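Monosaccharide-transporting ATPase (Actinobacillus succinogenes, PDB 5DTE) binds the sugar beta-D-allopyranose and probably serves as the periplasmic solute-binding component of a bacterial ABC sugar transporter. Local coordinates at residues 86-92 / 110-116; 256-260 / 303-308. All blocks are in the same frame, centred on the assembly; numbering follows the deposited sequence.

In the fold
The chain starts in the first lobe of a two-lobed periplasmic binding fold, where strands 58-63 and 28-33 are followed across the sheet by 87-90 and 112-115. Contact 1 joins the last two, closing the loop through helix 99-105 and bringing one residue to the sugar in the cleft. After strand 132-135 of the same sheet, the chain crosses over and builds the second lobe, whose helix 253-261 opens contact 2. Strand 267-269 leads back to the first lobe, with helix 272-287 and strand 295-297, before strand 301-303 returns; contact 2 closes this excursion near the C terminus. The contacts are in series, neither nested nor crossed, with centres about 32 Å apart on opposite sides of the chain's centre.

Contact 1 of 2, residues 86-92 / 110-116; sequences DAIIVTP and IPIIDLD. With ALL (beta-D-allopyranose), chain E.
The backbones of Ile-88 and Val-90 hydrogen-bond to those of Pro-111, Ile-113 and Leu-115 as neighbours in the parallel sheet of a periplasmic binding protein lobe, within the beta-alpha-beta unit of strand 87-90, helix 99-105 and strand 112-115. The strand axes are 10° from parallel. Ile-88 N gives to Pro-111 O and Val-90 N to Ile-113 O; in return Ile-113 N reaches Ile-88 O at 2.8 Å, and Leu-115 N reaches Val-90 O at 2.7 Å. Ala-87, Ile-89 and Thr-91 turn their backbone bonds the other way, to strand 28-33. On one face Ile-88, Val-90, Ile-112 and Asp-114 lie together, the last three against Phe-102 of helix 99-105; Ile-89 and Ile-113 occupy the other face, Ile-89 packing on helix 272-287.

Leu-115 packs at the C-terminal end of the strand pair. Leu-115 CB rests 3.6 Å from Val-90 O, and Leu-115 CG lies 3.8 Å from Thr-91 CG2, alongside a side chain that points the same way. At the tip Leu-115 CD2 bridges two residues, meeting Thr-91 CG2 at 3.6 Å and Ile-89 CG2 at 3.8 Å. Thr-91 turns that methyl to the leucine while its OG1 bonds to Lys-34 N.

Just beyond the strand, Asp-116 enters the ligand pocket: its side chain extends away from the backbone N (chi1 -171°), carrying the carboxylate out to the sugar. Each carboxylate oxygen takes one sugar hydroxyl: Asp-116 OD1 accepts from allopyranose O2 at 3.1 Å, and Asp-116 OD2 from allopyranose O1 at 2.9 Å.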
ATOM      1  N   ASP A  86      14.492  -7.570 -20.220  1.00 17.92           N
ATOM      2  CA  ASP A  86      14.302  -6.322 -20.977  1.00 26.82           C
ATOM      3  C   ASP A  86      13.927  -5.120 -20.088  1.00 24.13           C
ATOM      4  O   ASP A  86      14.402  -3.999 -20.310  1.00 18.39           O
ATOM      5  CB  ASP A  86      13.249  -6.529 -22.068  1.00 34.45           C
ATOM      6  CG  ASP A  86      13.718  -7.482 -23.156  1.00 49.65           C
ATOM      7  OD1 ASP A  86      14.835  -7.288 -23.690  1.00 57.14           O
ATOM      8  OD2 ASP A  86      12.974  -8.433 -23.471  1.00 52.47           O
ATOM      9  N   ALA A  87      13.072  -5.362 -19.094  1.00 23.08           N
ATOM     10  CA  ALA A  87      12.800  -4.383 -18.036  1.00 28.19           C
ATOM     11  C   ALA A  87      12.495  -5.060 -16.690  1.00 27.93           C
ATOM     12  O   ALA A  87      12.161  -6.250 -16.630  1.00 23.06           O
ATOM     13  CB  ALA A  87      11.646  -3.472 -18.428  1.00 19.36           C
ATOM     14  N   ILE A  88      12.611  -4.285 -15.615  1.00 24.30           N
ATOM     15  CA  ILE A  88      12.219  -4.743 -14.288  1.00 25.63           C
ATOM     16  C   ILE A  88      11.249  -3.774 -13.582  1.00 19.55           C
ATOM     17  O   ILE A  88      11.462  -2.565 -13.526  1.00 11.54           O
ATOM     18  CB  ILE A  88      13.448  -4.948 -13.388  1.00 27.47           C
ATOM     19  CG1 ILE A  88      14.577  -5.617 -14.163  1.00 16.67           C
ATOM     20  CG2 ILE A  88      13.083  -5.767 -12.179  1.00 31.05           C
ATOM     21  CD1 ILE A  88      15.862  -5.626 -13.406  1.00 14.03           C
ATOM     22  N   ILE A  89      10.171  -4.334 -13.054  1.00 17.29           N
ATOM     23  CA  ILE A  89       9.275  -3.620 -12.167  1.00 12.56           C
ATOM     24  C   ILE A  89       9.440  -4.215 -10.776  1.00 19.97           C
ATOM     25  O   ILE A  89       9.173  -5.400 -10.565  1.00 28.57           O
ATOM     26  CB  ILE A  89       7.815  -3.739 -12.619  1.00 13.39           C
ATOM     27  CG1 ILE A  89       7.670  -3.193 -14.037  1.00 16.48           C
ATOM     28  CG2 ILE A  89       6.880  -3.028 -11.637  1.00  6.17           C
ATOM     29  CD1 ILE A  89       6.415  -3.644 -14.755  1.00 10.42           C
ATOM     30  N   VAL A  90       9.888  -3.407  -9.825  1.00 16.66           N
ATOM     31  CA  VAL A  90      10.083  -3.904  -8.479  1.00 21.02           C
ATOM     32  C   VAL A  90       9.337  -3.041  -7.459  1.00 35.11           C
ATOM     33  O   VAL A  90       9.247  -1.813  -7.595  1.00 34.36           O
ATOM     34  CB  VAL A  90      11.592  -3.987  -8.121  1.00 17.40           C
ATOM     35  CG1 VAL A  90      12.183  -2.608  -7.875  1.00 12.34           C
ATOM     36  CG2 VAL A  90      11.789  -4.849  -6.912  1.00  6.78           C
ATOM     37  N   THR A  91       8.767  -3.725  -6.465  1.00 40.58           N
ATOM     38  CA  THR A  91       8.129  -3.122  -5.300  1.00 25.14           C
ATOM     39  C   THR A  91       9.069  -3.302  -4.121  1.00 34.07           C
ATOM     40  O   THR A  91       9.023  -4.333  -3.447  1.00 35.73           O
ATOM     41  CB  THR A  91       6.801  -3.788  -4.977  1.00 14.48           C
ATOM     42  OG1 THR A  91       7.063  -5.106  -4.476  1.00 20.56           O
ATOM     43  CG2 THR A  91       5.950  -3.905  -6.232  1.00 12.66           C
ATOM     44  N   PRO A  92       9.948  -2.313  -3.886  1.00 39.78           N
ATOM     45  CA  PRO A  92      11.023  -2.400  -2.895  1.00 31.38           C
ATOM     46  C   PRO A  92      10.586  -2.783  -1.486  1.00 29.92           C
ATOM     47  O   PRO A  92       9.404  -2.847  -1.181  1.00 23.27           O
ATOM     48  CB  PRO A  92      11.610  -0.990  -2.909  1.00 22.63           C
ATOM     49  CG  PRO A  92      11.439  -0.576  -4.299  1.00 27.77           C
ATOM     50  CD  PRO A  92      10.080  -1.094  -4.698  1.00 33.18           C
ATOM     51  N   ILE A 110      19.354  -1.455 -18.417  1.00 24.41           N
ATOM     52  CA  ILE A 110      18.023  -2.018 -18.222  1.00 23.63           C
ATOM     53  C   ILE A 110      17.113  -1.013 -17.512  1.00 25.25           C
ATOM     54  O   ILE A 110      17.381  -0.629 -16.372  1.00 30.73           O
ATOM     55  CB  ILE A 110      18.086  -3.315 -17.381  1.00 23.56           C
ATOM     56  CG1 ILE A 110      19.064  -4.314 -18.001  1.00 13.95           C
ATOM     57  CG2 ILE A 110      16.686  -3.922 -17.179  1.00 13.74           C
ATOM     58  CD1 ILE A 110      19.075  -5.687 -17.306  1.00 17.95           C
ATOM     59  N   PRO A 111      16.061  -0.544 -18.196  1.00 26.13           N
ATOM     60  CA  PRO A 111      15.076   0.309 -17.521  1.00 31.94           C
ATOM     61  C   PRO A 111      14.445  -0.384 -16.313  1.00 43.60           C
ATOM     62  O   PRO A 111      14.316  -1.610 -16.291  1.00 48.13           O
ATOM     63  CB  PRO A 111      14.028   0.578 -18.605  1.00 24.65           C
ATOM     64  CG  PRO A 111      14.568  -0.023 -19.884  1.00 30.37           C
ATOM     65  CD  PRO A 111      15.995  -0.402 -19.655  1.00 30.69           C
ATOM     66  N   ILE A 112      14.051   0.398 -15.317  1.00 43.12           N
ATOM     67  CA  ILE A 112      13.604  -0.181 -14.075  1.00 13.72           C
ATOM     68  C   ILE A 112      12.649   0.763 -13.349  1.00 13.70           C
ATOM     69  O   ILE A 112      12.946   1.934 -13.134  1.00 19.69           O
ATOM     70  CB  ILE A 112      14.822  -0.539 -13.181  1.00 43.32           C
ATOM     71  CG1 ILE A 112      14.371  -1.184 -11.871  1.00 52.68           C
ATOM     72  CG2 ILE A 112      15.699   0.677 -12.906  1.00 14.08           C
ATOM     73  CD1 ILE A 112      15.506  -1.812 -11.081  1.00 47.99           C
ATOM     74  N   ILE A 113      11.491   0.232 -12.990  1.00 13.60           N
ATOM     75  CA  ILE A 113      10.418   1.008 -12.376  1.00 19.79           C
ATOM     76  C   ILE A 113      10.261   0.677 -10.905  1.00 17.72           C
ATOM     77  O   ILE A 113      10.015  -0.467 -10.536  1.00 14.71           O
ATOM     78  CB  ILE A 113       9.039   0.758 -13.067  1.00 16.30           C
ATOM     79  CG1 ILE A 113       9.106   1.081 -14.558  1.00 13.24           C
ATOM     80  CG2 ILE A 113       7.957   1.575 -12.397  1.00 23.74           C
ATOM     81  CD1 ILE A 113       9.967   2.312 -14.886  1.00 13.81           C
ATOM     82  N   ASP A 114      10.381   1.691 -10.066  1.00 21.44           N
ATOM     83  CA  ASP A 114      10.162   1.523  -8.645  1.00 26.82           C
ATOM     84  C   ASP A 114       8.648   1.631  -8.348  1.00 36.15           C
ATOM     85  O   ASP A 114       8.071   2.720  -8.371  1.00 39.30           O
ATOM     86  CB  ASP A 114      10.999   2.562  -7.889  1.00 28.45           C
ATOM     87  CG  ASP A 114      10.546   2.770  -6.460  1.00 36.54           C
ATOM     88  OD1 ASP A 114      10.134   1.781  -5.824  1.00 39.14           O
ATOM     89  OD2 ASP A 114      10.601   3.929  -5.976  1.00 33.62           O
ATOM     90  N   LEU A 115       8.010   0.487  -8.088  1.00 34.20           N
ATOM     91  CA  LEU A 115       6.565   0.431  -7.819  1.00 31.30           C
ATOM     92  C   LEU A 115       6.263   0.392  -6.320  1.00 15.27           C
ATOM     93  O   LEU A 115       7.062  -0.124  -5.550  1.00 17.10           O
ATOM     94  CB  LEU A 115       5.944  -0.797  -8.510  1.00 34.15           C
ATOM     95  CG  LEU A 115       4.451  -1.136  -8.378  1.00 21.26           C
ATOM     96  CD1 LEU A 115       3.587  -0.071  -9.039  1.00 15.73           C
ATOM     97  CD2 LEU A 115       4.145  -2.496  -8.998  1.00 13.20           C
ATOM     98  N   ASP A 116       5.122   0.965  -5.930  1.00 16.38           N
ATOM     99  CA  ASP A 116       4.553   0.928  -4.559  1.00 22.51           C
ATOM    100  C   ASP A 116       5.327   1.674  -3.462  1.00 20.17           C
ATOM    101  O   ASP A 116       4.899   2.739  -3.005  1.00 20.94           O
ATOM    102  CB  ASP A 116       4.353  -0.524  -4.088  1.00 19.51           C
ATOM    103  CG  ASP A 116       3.576  -0.614  -2.768  1.00 18.32           C
ATOM    104  OD1 ASP A 116       2.589   0.141  -2.591  1.00 13.78           O
ATOM    105  OD2 ASP A 116       3.955  -1.440  -1.906  1.00 17.70           O
TER
HETATM  106  C1  ALL E 401       1.903  -1.399   1.191  1.00 29.89           C
HETATM  107  C2  ALL E 401       0.907  -1.367   0.048  1.00 25.89           C
HETATM  108  C3  ALL E 401      -0.363  -2.054   0.385  1.00 26.39           C
HETATM  109  C4  ALL E 401      -0.143  -3.390   1.023  1.00 25.12           C
HETATM  110  C5  ALL E 401       0.728  -3.189   2.252  1.00 12.81           C
HETATM  111  C6  ALL E 401       0.868  -4.410   3.101  1.00  6.27           C
HETATM  112  O1  ALL E 401       3.145  -0.971   0.786  1.00 45.94           O
HETATM  113  O2  ALL E 401       0.608   0.018  -0.231  1.00 25.04           O
HETATM  114  O3  ALL E 401      -1.105  -1.226   1.334  1.00 13.47           O
HETATM  115  O4  ALL E 401      -1.401  -3.977   1.388  1.00 29.68           O
HETATM  116  O5  ALL E 401       2.039  -2.765   1.778  1.00 13.34           O
HETATM  117  O6  ALL E 401       1.698  -5.343   2.441  1.00  7.11           O

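Contact 2 of 2, residues 256-260 / 303-308; sequences IEYVK and VDKEQS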
ATOM      1  N   ILE A 256     -14.100  -3.965   0.434  1.00 17.93           N
ATOM      2  CA  ILE A 256     -15.177  -3.350  -0.331  1.00 13.97           C
ATOM      3  C   ILE A 256     -16.542  -3.932   0.049  1.00 22.32           C
ATOM      4  O   ILE A 256     -17.509  -3.194   0.220  1.00 22.57           O
ATOM      5  CB  ILE A 256     -14.937  -3.534  -1.833  1.00  7.92           C
ATOM      6  CG1 ILE A 256     -13.681  -2.773  -2.274  1.00  7.58           C
ATOM      7  CG2 ILE A 256     -16.172  -3.139  -2.639  1.00  7.68           C
ATOM      8  CD1 ILE A 256     -13.698  -1.330  -1.955  1.00  7.49           C
ATOM      9  N   GLU A 257     -16.612  -5.256   0.183  1.00  7.74           N
ATOM     10  CA  GLU A 257     -17.851  -5.923   0.555  1.00 27.47           C
ATOM     11  C   GLU A 257     -18.315  -5.454   1.943  1.00 38.89           C
ATOM     12  O   GLU A 257     -19.476  -5.071   2.128  1.00 27.76           O
ATOM     13  CB  GLU A 257     -17.657  -7.441   0.523  1.00 28.35           C
ATOM     14  CG  GLU A 257     -18.887  -8.245   0.873  1.00 44.50           C
ATOM     15  CD  GLU A 257     -18.588  -9.733   0.933  1.00 74.46           C
ATOM     16  OE1 GLU A 257     -17.452 -10.118   0.564  1.00 83.71           O
ATOM     17  OE2 GLU A 257     -19.475 -10.515   1.352  1.00 85.12           O
ATOM     18  N   TYR A 258     -17.390  -5.468   2.906  1.00 43.59           N
ATOM     19  CA  TYR A 258     -17.650  -4.962   4.251  1.00 28.62           C
ATOM     20  C   TYR A 258     -18.180  -3.527   4.215  1.00 22.56           C
ATOM     21  O   TYR A 258     -19.091  -3.170   4.953  1.00 20.28           O
ATOM     22  CB  TYR A 258     -16.388  -5.020   5.106  1.00 19.05           C
ATOM     23  CG  TYR A 258     -16.157  -6.317   5.863  1.00 27.01           C
ATOM     24  CD1 TYR A 258     -16.884  -7.467   5.570  1.00 33.31           C
ATOM     25  CD2 TYR A 258     -15.221  -6.375   6.903  1.00 22.85           C
ATOM     26  CE1 TYR A 258     -16.666  -8.644   6.276  1.00 35.00           C
ATOM     27  CE2 TYR A 258     -14.994  -7.538   7.602  1.00 19.92           C
ATOM     28  CZ  TYR A 258     -15.719  -8.669   7.288  1.00 31.68           C
ATOM     29  OH  TYR A 258     -15.498  -9.825   7.993  1.00 34.82           O
ATOM     30  N   VAL A 259     -17.601  -2.704   3.355  1.00 24.33           N
ATOM     31  CA  VAL A 259     -18.078  -1.339   3.188  1.00 23.68           C
ATOM     32  C   VAL A 259     -19.524  -1.327   2.719  1.00 25.41           C
ATOM     33  O   VAL A 259     -20.327  -0.534   3.209  1.00 29.92           O
ATOM     34  CB  VAL A 259     -17.209  -0.561   2.197  1.00 14.91           C
ATOM     35  CG1 VAL A 259     -17.883   0.724   1.806  1.00  7.44           C
ATOM     36  CG2 VAL A 259     -15.831  -0.308   2.802  1.00  7.41           C
ATOM     37  N   LYS A 260     -19.853  -2.220   1.787  1.00 20.74           N
ATOM     38  CA  LYS A 260     -21.231  -2.360   1.322  1.00 24.35           C
ATOM     39  C   LYS A 260     -22.169  -2.722   2.465  1.00 26.53           C
ATOM     40  O   LYS A 260     -23.216  -2.104   2.632  1.00 27.23           O
ATOM     41  CB  LYS A 260     -21.342  -3.419   0.230  1.00 24.52           C
ATOM     42  CG  LYS A 260     -21.378  -2.877  -1.174  1.00 25.56           C
ATOM     43  CD  LYS A 260     -21.100  -3.978  -2.154  1.00 20.79           C
ATOM     44  CE  LYS A 260     -20.313  -3.461  -3.318  1.00 14.40           C
ATOM     45  NZ  LYS A 260     -19.911  -4.586  -4.217  1.00 17.44           N
ATOM     46  N   VAL A 303     -13.749   4.995  -0.793  1.00 26.16           N
ATOM     47  CA  VAL A 303     -14.847   4.052  -0.989  1.00 20.00           C
ATOM     48  C   VAL A 303     -15.716   3.868   0.256  1.00 28.04           C
ATOM     49  O   VAL A 303     -15.362   3.150   1.192  1.00 39.57           O
ATOM     50  CB  VAL A 303     -14.326   2.684  -1.430  1.00 11.64           C
ATOM     51  CG1 VAL A 303     -15.479   1.734  -1.637  1.00 11.72           C
ATOM     52  CG2 VAL A 303     -13.568   2.822  -2.688  1.00 11.90           C
ATOM     53  N   ASP A 304     -16.863   4.529   0.250  1.00 17.76           N
ATOM     54  CA  ASP A 304     -17.816   4.442   1.337  1.00 21.97           C
ATOM     55  C   ASP A 304     -19.145   4.031   0.734  1.00 32.95           C
ATOM     56  O   ASP A 304     -19.252   3.925  -0.488  1.00 43.99           O
ATOM     57  CB  ASP A 304     -17.921   5.768   2.096  1.00 27.26           C
ATOM     58  CG  ASP A 304     -18.244   6.959   1.188  1.00 39.16           C
ATOM     59  OD1 ASP A 304     -18.573   6.741  -0.003  1.00 52.42           O
ATOM     60  OD2 ASP A 304     -18.181   8.120   1.675  1.00 32.68           O
ATOM     61  N   LYS A 305     -20.153   3.827   1.578  1.00 27.08           N
ATOM     62  CA  LYS A 305     -21.374   3.128   1.172  1.00 23.49           C
ATOM     63  C   LYS A 305     -22.066   3.688  -0.092  1.00 30.26           C
ATOM     64  O   LYS A 305     -22.709   2.936  -0.824  1.00 28.65           O
ATOM     65  CB  LYS A 305     -22.354   3.096   2.355  1.00 17.44           C
ATOM     66  CG  LYS A 305     -23.696   2.463   2.074  1.00 16.75           C
ATOM     67  CD  LYS A 305     -23.595   0.967   1.794  1.00 25.02           C
ATOM     68  CE  LYS A 305     -24.931   0.430   1.246  1.00 24.06           C
ATOM     69  NZ  LYS A 305     -24.930  -1.017   0.862  1.00 20.28           N
ATOM     70  N   GLU A 306     -21.928   4.978  -0.392  1.00 41.15           N
ATOM     71  CA  GLU A 306     -22.600   5.475  -1.601  1.00 52.57           C
ATOM     72  C   GLU A 306     -21.708   5.373  -2.845  1.00 53.01           C
ATOM     73  O   GLU A 306     -22.206   5.304  -3.974  1.00 53.81           O
ATOM     74  CB  GLU A 306     -23.109   6.917  -1.416  1.00 55.09           C
ATOM     75  CG  GLU A 306     -24.563   7.094  -1.936  1.00 79.63           C
ATOM     76  CD  GLU A 306     -25.333   8.246  -1.291  1.00 82.93           C
ATOM     77  OE1 GLU A 306     -24.719   9.294  -0.994  1.00 90.89           O
ATOM     78  OE2 GLU A 306     -26.562   8.103  -1.081  1.00 75.08           O
ATOM     79  N   GLN A 307     -20.396   5.351  -2.637  1.00 48.10           N
ATOM     80  CA  GLN A 307     -19.449   5.101  -3.720  1.00 40.35           C
ATOM     81  C   GLN A 307     -19.301   3.591  -3.849  1.00 40.37           C
ATOM     82  O   GLN A 307     -18.785   3.062  -4.837  1.00 45.33           O
ATOM     83  CB  GLN A 307     -18.107   5.783  -3.429  1.00 43.70           C
ATOM     84  CG  GLN A 307     -16.946   5.408  -4.349  1.00 48.97           C
ATOM     85  CD  GLN A 307     -17.031   6.051  -5.723  1.00 48.00           C
ATOM     86  OE1 GLN A 307     -16.770   5.403  -6.738  1.00 47.14           O
ATOM     87  NE2 GLN A 307     -17.372   7.335  -5.761  1.00 40.89           N
ATOM     88  N   SER A 308     -19.781   2.894  -2.827  1.00 33.22           N
ATOM     89  CA  SER A 308     -19.768   1.444  -2.824  1.00 33.54           C
ATOM     90  C   SER A 308     -20.700   0.907  -3.906  1.00 31.88           C
ATOM     91  O   SER A 308     -20.559  -0.227  -4.379  1.00 12.82           O
ATOM     92  CB  SER A 308     -20.184   0.926  -1.455  1.00 37.44           C
ATOM     93  OG  SER A 308     -19.824  -0.429  -1.312  1.00 47.47           O
TER
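Val-259 presses its CG1 methyl against the bend that follows strand 301-303, docking one side of helix 253-261 on the chain's C-terminal tail. With CG1 anti to the backbone N (chi1 167°), Val-259 CG1 sits 3.6 Å from Val-303 O and 3.8 Å from Ser-308 OG, between the start and the end of the bend. One turn earlier in the helix, Ile-256 meets Val-303 at about a right angle, Ile-256 CD1 against Val-303 CG1 at 3.6 Å.

A single hydrogen bond joins the two segments. Lys-305, its chain bent at chi2 (67°), brings NZ to Lys-260 O at 2.7 Å, the donor tilted 26° out of the carbonyl plane. That carbonyl belongs to the last turn of the helix, whose dipole would probably favour an ammonium group there. The aliphatic part of Lys-260 runs past Ser-308, and its NZ forms a salt bridge with the terminal carboxylate of Tyr-311, a second tie between helix and tail.

Behind this shell, Asp-304 lies at the start of the bend: its backbone O receives weak bonds from Gln-307 N and Ser-308 N, and its OD1 a further weak one from Gln-307 N. Val-303 is held by backbone pairing with Thr-267, strand 301-303 running antiparallel to 267-269. The helix thus lies between this two-stranded ribbon with its tail and helix 225-237, on which Tyr-258 packs.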